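Local coordinates for protein copper-containing nitrite reductase (Thermus scotoductus, PDB 6HBE) that probably reduces nitrite to nitric oxide at copper centres, taking electrons from cytochrome c, as a trimer of three-domain subunits, at residues 30-35 with 301-306. Sequence-based numbering, arbitrary orientation.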
# COMPACT_ATOMS: atom_id res chain seq x y z
N SER C 30 -4.05 5.66 -28.82
CA SER C 30 -3.98 4.30 -28.33
C SER C 30 -2.64 3.71 -28.76
O SER C 30 -2.24 3.89 -29.92
CB SER C 30 -5.08 3.43 -28.96
OG SER C 30 -6.30 3.65 -28.29
N SER C 31 -1.96 3.00 -27.86
CA SER C 31 -0.61 2.47 -28.17
C SER C 31 -0.31 1.10 -27.52
O SER C 31 -1.06 0.61 -26.65
CB SER C 31 0.47 3.47 -27.72
OG SER C 31 0.22 4.81 -28.16
N ILE C 32 0.81 0.53 -27.94
CA ILE C 32 1.33 -0.71 -27.38
C ILE C 32 2.81 -0.46 -27.03
O ILE C 32 3.57 -0.04 -27.90
CB ILE C 32 1.21 -1.88 -28.37
CG1 ILE C 32 -0.22 -2.02 -28.88
CG2 ILE C 32 1.68 -3.19 -27.74
CD1 ILE C 32 -0.42 -3.13 -29.90
N PHE C 33 3.19 -0.71 -25.77
CA PHE C 33 4.58 -0.51 -25.30
C PHE C 33 5.31 -1.83 -25.01
O PHE C 33 4.74 -2.72 -24.40
CB PHE C 33 4.57 0.36 -24.04
CG PHE C 33 3.53 1.47 -24.03
CD1 PHE C 33 3.67 2.57 -24.85
CD2 PHE C 33 2.45 1.44 -23.13
CE1 PHE C 33 2.74 3.60 -24.84
CE2 PHE C 33 1.50 2.47 -23.11
CZ PHE C 33 1.66 3.55 -23.96
N GLU C 34 6.58 -2.00 -25.44
CA GLU C 34 7.36 -3.18 -25.04
C GLU C 34 8.08 -2.89 -23.69
O GLU C 34 9.14 -2.31 -23.66
CB GLU C 34 8.37 -3.63 -26.13
CG GLU C 34 8.81 -5.10 -25.92
CD GLU C 34 10.07 -5.53 -26.69
OE1 GLU C 34 10.83 -4.65 -27.15
OE2 GLU C 34 10.31 -6.77 -26.82
N VAL C 35 7.49 -3.30 -22.58
CA VAL C 35 8.01 -2.95 -21.25
C VAL C 35 9.12 -3.89 -20.72
O VAL C 35 9.71 -3.62 -19.70
CB VAL C 35 6.88 -2.83 -20.21
CG1 VAL C 35 5.96 -1.67 -20.56
CG2 VAL C 35 6.09 -4.13 -20.03
N LYS C 301 3.23 -1.46 -33.56
CA LYS C 301 1.90 -1.51 -34.20
C LYS C 301 1.24 -2.87 -34.12
O LYS C 301 0.02 -2.96 -33.99
CB LYS C 301 2.01 -1.05 -35.65
CG LYS C 301 2.53 0.37 -35.76
CD LYS C 301 1.42 1.44 -35.74
CE LYS C 301 0.69 1.58 -34.41
NZ LYS C 301 -0.00 2.89 -34.33
N GLU C 302 2.05 -3.91 -34.20
CA GLU C 302 1.59 -5.27 -34.02
C GLU C 302 2.41 -5.91 -32.91
O GLU C 302 3.55 -5.50 -32.63
CB GLU C 302 1.78 -6.10 -35.30
CG GLU C 302 1.32 -5.41 -36.58
CD GLU C 302 1.04 -6.39 -37.71
OE1 GLU C 302 1.96 -6.71 -38.49
OE2 GLU C 302 -0.11 -6.86 -37.80
N ILE C 303 1.82 -6.92 -32.28
CA ILE C 303 2.52 -7.73 -31.32
C ILE C 303 3.05 -8.94 -32.08
O ILE C 303 2.29 -9.61 -32.77
CB ILE C 303 1.60 -8.12 -30.14
CG1 ILE C 303 1.25 -6.86 -29.34
CG2 ILE C 303 2.26 -9.18 -29.27
CD1 ILE C 303 0.11 -7.00 -28.37
N PRO C 304 4.35 -9.22 -31.99
CA PRO C 304 4.89 -10.37 -32.70
C PRO C 304 4.48 -11.71 -32.12
O PRO C 304 4.03 -11.81 -30.97
CB PRO C 304 6.40 -10.16 -32.60
CG PRO C 304 6.61 -9.31 -31.41
CD PRO C 304 5.41 -8.41 -31.36
N ALA C 305 4.65 -12.75 -32.93
CA ALA C 305 4.37 -14.12 -32.53
C ALA C 305 5.38 -14.63 -31.50
O ALA C 305 5.10 -15.60 -30.80
CB ALA C 305 4.36 -15.04 -33.75
N SER C 306 6.54 -13.98 -31.42
CA SER C 306 7.52 -14.24 -30.35
C SER C 306 7.11 -13.77 -28.93
O SER C 306 7.76 -14.16 -27.97
CB SER C 306 8.88 -13.63 -30.71
OG SER C 306 8.85 -12.21 -30.70
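The side chains of Ile-32 and Ile-303 cross at about a right angle where a loop following the second cupredoxin domain runs past the first. Ile-32 lies on strand 21-36, inside the mixed sheet of the N-terminal cupredoxin beta-sandwich; Ile-303 belongs to the irregular chain between strands 277-282 and 309-311, the latter joining that same sheet beside strand 39-46. The contact is small, burying 138 Å² in all, and lies at the surface. Two branches of Ile-32 share the work. CG2, set anti to the backbone N by a chi1 of -54°, rests against Ile-303 CG1 at 4.0 Å. The other branch is extended, with chi2 at 178°, and carries CD1 to 4.1 Å from the same Ile-303 CG1. CG1 of Ile-303 thus meets both methyls of Ile-32, and Ile-303 CD1 comes to 4.2 Å from Ile-32 CG2. CB of Ile-32 points toward the loop, whereas Ile-303 starts off at a slant and reaches the strand through CG1 and CD1. With an alanine in place of Ile-32, CG2 and CD1 would be gone, and Ile-303 CG1 would probably lose the two methyls it packs on and be freer to turn. Just before the loop segment, a backbone hydrogen bond between Ile-32 and Val-300 ties the chain to the strand; Ile-303 also touches Arg-42, and Pro-304 touches Tyr-40, both on strand 39-46. Backbone hydrogen bonds from Ser-31 to Gly-43 and from Phe-33 to Leu-41 join strand 21-36 to that neighbour, and the buried Ser-31 OG hydrogen-bonds to Ser-45 OG and Asp-48 OD1. At the Lys-301 end the touch is van der Waals alone: Ile-32 CD1 sits 4.1 Å from the carbonyl oxygen, Lys-301 O.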